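Side-chain contact in cyclopenase asqI (PDB 5YY3), which catalyses the zinc-dependent ring contraction of 4'-methoxycyclopenin to 4'-methoxyviridicatin, with loss of methyl isocyanate, in aspoquinolone biosynthesis: residues D245-G250 and G361-M366. Sequence-based numbering, arbitrary orientation.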
ATOM      1  N   ASP A 245      -8.209 -25.332  -7.051  1.00 27.44           N
ATOM      2  CA  ASP A 245      -7.771 -24.067  -6.484  1.00 25.03           C
ATOM      3  C   ASP A 245      -8.564 -22.892  -7.053  1.00 27.10           C
ATOM      4  O   ASP A 245      -9.259 -23.006  -8.075  1.00 21.85           O
ATOM      5  CB  ASP A 245      -6.277 -23.860  -6.731  1.00 26.98           C
ATOM      6  CG  ASP A 245      -5.634 -22.933  -5.717  1.00 32.45           C
ATOM      7  OD1 ASP A 245      -6.382 -22.337  -4.903  1.00 30.41           O
ATOM      8  OD2 ASP A 245      -4.385 -22.793  -5.747  1.00 31.86           O
ATOM      9  N   PHE A 246      -8.454 -21.761  -6.367  1.00 21.41           N
ATOM     10  CA  PHE A 246      -9.069 -20.542  -6.826  1.00 25.40           C
ATOM     11  C   PHE A 246      -8.035 -19.657  -7.498  1.00 24.53           C
ATOM     12  O   PHE A 246      -6.867 -19.683  -7.147  1.00 26.78           O
ATOM     13  CB  PHE A 246      -9.715 -19.800  -5.660  1.00 22.73           C
ATOM     14  CG  PHE A 246     -10.909 -20.505  -5.066  1.00 24.94           C
ATOM     15  CD1 PHE A 246     -12.172 -20.345  -5.619  1.00 24.45           C
ATOM     16  CD2 PHE A 246     -10.779 -21.275  -3.925  1.00 22.54           C
ATOM     17  CE1 PHE A 246     -13.286 -20.977  -5.067  1.00 24.72           C
ATOM     18  CE2 PHE A 246     -11.889 -21.902  -3.355  1.00 23.19           C
ATOM     19  CZ  PHE A 246     -13.142 -21.753  -3.930  1.00 22.17           C
ATOM     20  N   LEU A 247      -8.474 -18.889  -8.482  1.00 28.06           N
ATOM     21  CA  LEU A 247      -7.706 -17.774  -9.001  1.00 24.92           C
ATOM     22  C   LEU A 247      -8.255 -16.496  -8.362  1.00 26.06           C
ATOM     23  O   LEU A 247      -9.196 -15.901  -8.872  1.00 30.23           O
ATOM     24  CB  LEU A 247      -7.820 -17.719 -10.522  1.00 25.86           C
ATOM     25  CG  LEU A 247      -7.102 -18.818 -11.308  1.00 30.34           C
ATOM     26  CD1 LEU A 247      -7.723 -18.964 -12.666  1.00 23.20           C
ATOM     27  CD2 LEU A 247      -5.630 -18.471 -11.443  1.00 24.99           C
ATOM     28  N   GLU A 248      -7.681 -16.061  -7.250  1.00 25.86           N
ATOM     29  CA  GLU A 248      -8.369 -15.052  -6.454  1.00 33.02           C
ATOM     30  C   GLU A 248      -8.336 -13.619  -7.004  1.00 31.32           C
ATOM     31  O   GLU A 248      -9.091 -12.770  -6.524  1.00 34.03           O
ATOM     32  CB  GLU A 248      -7.817 -15.059  -5.024  1.00 35.85           C
ATOM     33  CG  GLU A 248      -6.354 -14.723  -4.911  1.00 39.09           C
ATOM     34  CD  GLU A 248      -5.514 -15.944  -4.582  1.00 37.36           C
ATOM     35  OE1 GLU A 248      -5.655 -16.964  -5.293  1.00 39.02           O
ATOM     36  OE2 GLU A 248      -4.708 -15.887  -3.618  1.00 35.82           O
ATOM     37  N   ASN A 249      -7.501 -13.339  -8.001  1.00 30.55           N
ATOM     38  CA  ASN A 249      -7.404 -11.967  -8.495  1.00 29.61           C
ATOM     39  C   ASN A 249      -8.168 -11.652  -9.778  1.00 32.82           C
ATOM     40  O   ASN A 249      -8.497 -10.483 -10.047  1.00 38.02           O
ATOM     41  CB  ASN A 249      -5.943 -11.596  -8.686  1.00 25.46           C
ATOM     42  CG  ASN A 249      -5.248 -11.407  -7.374  1.00 30.04           C
ATOM     43  OD1 ASN A 249      -5.804 -10.808  -6.458  1.00 37.34           O
ATOM     44  ND2 ASN A 249      -4.058 -11.970  -7.244  1.00 35.25           N
ATOM     45  N   GLY A 250      -8.450 -12.664 -10.586  1.00 29.70           N
ATOM     46  CA  GLY A 250      -9.225 -12.395 -11.783  1.00 31.66           C
ATOM     47  C   GLY A 250      -8.383 -11.651 -12.801  1.00 31.75           C
ATOM     48  O   GLY A 250      -7.360 -11.069 -12.472  1.00 38.17           O
ATOM     49  N   GLY A 361      -6.517 -26.460 -21.642  1.00 23.47           N
ATOM     50  CA  GLY A 361      -7.907 -26.537 -22.070  1.00 26.17           C
ATOM     51  C   GLY A 361      -8.909 -26.216 -20.975  1.00 24.69           C
ATOM     52  O   GLY A 361      -9.956 -25.613 -21.242  1.00 28.34           O
ATOM     53  N   LYS A 362      -8.589 -26.590 -19.740  1.00 20.63           N
ATOM     54  CA  LYS A 362      -9.468 -26.289 -18.615  1.00 21.50           C
ATOM     55  C   LYS A 362      -9.477 -24.789 -18.285  1.00 25.33           C
ATOM     56  O   LYS A 362     -10.505 -24.260 -17.870  1.00 25.77           O
ATOM     57  CB  LYS A 362      -9.061 -27.104 -17.387  1.00 22.96           C
ATOM     58  CG  LYS A 362      -9.148 -28.622 -17.596  1.00 23.22           C
ATOM     59  CD  LYS A 362     -10.610 -29.098 -17.774  1.00 25.91           C
ATOM     60  CE  LYS A 362     -11.325 -29.166 -16.434  1.00 25.31           C
ATOM     61  NZ  LYS A 362     -12.770 -29.544 -16.533  1.00 29.18           N
ATOM     62  N   PHE A 363      -8.350 -24.096 -18.470  1.00 25.63           N
ATOM     63  CA  PHE A 363      -8.343 -22.647 -18.269  1.00 22.87           C
ATOM     64  C   PHE A 363      -9.146 -21.954 -19.372  1.00 21.68           C
ATOM     65  O   PHE A 363      -9.828 -20.971 -19.121  1.00 26.05           O
ATOM     66  CB  PHE A 363      -6.914 -22.089 -18.215  1.00 23.42           C
ATOM     67  CG  PHE A 363      -6.135 -22.531 -17.005  1.00 21.46           C
ATOM     68  CD1 PHE A 363      -6.382 -21.971 -15.760  1.00 20.44           C
ATOM     69  CD2 PHE A 363      -5.142 -23.499 -17.119  1.00 20.90           C
ATOM     70  CE1 PHE A 363      -5.649 -22.379 -14.641  1.00 23.42           C
ATOM     71  CE2 PHE A 363      -4.421 -23.917 -16.016  1.00 20.33           C
ATOM     72  CZ  PHE A 363      -4.678 -23.360 -14.773  1.00 20.51           C
ATOM     73  N   ALA A 364      -9.062 -22.463 -20.595  1.00 24.72           N
ATOM     74  CA  ALA A 364      -9.893 -21.943 -21.676  1.00 25.23           C
ATOM     75  C   ALA A 364     -11.366 -22.159 -21.340  1.00 27.14           C
ATOM     76  O   ALA A 364     -12.197 -21.279 -21.527  1.00 27.48           O
ATOM     77  CB  ALA A 364      -9.539 -22.615 -22.999  1.00 23.14           C
ATOM     78  N   GLU A 365     -11.668 -23.338 -20.817  1.00 27.44           N
ATOM     79  CA  GLU A 365     -13.040 -23.713 -20.506  1.00 28.11           C
ATOM     80  C   GLU A 365     -13.576 -22.862 -19.355  1.00 27.84           C
ATOM     81  O   GLU A 365     -14.715 -22.389 -19.388  1.00 26.86           O
ATOM     82  CB  GLU A 365     -13.107 -25.211 -20.169  1.00 25.70           C
ATOM     83  CG  GLU A 365     -14.442 -25.673 -19.659  1.00 31.37           C
ATOM     84  CD  GLU A 365     -14.408 -27.099 -19.145  1.00 27.90           C
ATOM     85  OE1 GLU A 365     -13.599 -27.404 -18.236  1.00 25.25           O
ATOM     86  OE2 GLU A 365     -15.191 -27.918 -19.665  1.00 29.55           O
ATOM     87  N   MET A 366     -12.738 -22.652 -18.345  1.00 27.58           N
ATOM     88  CA  MET A 366     -13.076 -21.755 -17.229  1.00 28.69           C
ATOM     89  C   MET A 366     -13.403 -20.329 -17.685  1.00 26.95           C
ATOM     90  O   MET A 366     -14.291 -19.682 -17.140  1.00 31.98           O
ATOM     91  CB  MET A 366     -11.920 -21.713 -16.224  1.00 25.86           C
ATOM     92  CG  MET A 366     -11.995 -20.551 -15.238  1.00 30.20           C
ATOM     93  SD  MET A 366     -10.355 -20.038 -14.695  1.00 33.44           S
ATOM     94  CE  MET A 366      -9.774 -21.562 -14.002  1.00 31.48           C
TER
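The CA atoms of Leu247 and Phe363 are the nearest across the two segments, and they still lie 10.5 Å apart, so the segments meet through side chains alone. Residues 245-250 form an irregular loop between helices 210-231 and 288-304, whereas 361-366 is a turn and a half of helix 355-367, regular enough for Met366 N to bond Lys362 O at 2.8 Å. No hydrogen bond crosses between them.

The bridge is one leucine methyl. Leu247 CD1 sits 3.5 Å from Met366 SD and 3.6 Å from Met366 CE, touching the thioether end of the methionine at both atoms. Two torsions explain how that end gets there: Met366 CG stands anti to its own backbone nitrogen (chi1 164°), carrying the chain out from the helix, and the bend at chi3 (-58°) folds CE back beside the leucine. The same methyl comes to Phe363 at the ring edge, near the ring plane, with CD1 4.5 Å from CE1; this is a looser contact, and the leucine methyl does not lie over the ring face.

Other parts of the hemocyanin-type, metal-binding domain complete the packing. Trp240 and Trp270 meet Phe363 edge-to-face, Met366 also touches Trp270, and Cys392 of helix 391-410 touches both Leu247 and Phe363. The Phe363 side chain is about 11 Å from that of the zinc ligand His218. The charged neighbours bond separately: Lys362 NZ forms a salt bridge with Glu365 OE1 at 2.9 Å, on that oxygen's syn lone pair, while Asp245 pairs with Arg238 and Arg395.

All three touching residues are buried, yet only 94 Å² is covered between the segments. The chemistry is therefore that of a small apolar junction, in which shape and dispersion rather than directional bonds join loop to helix.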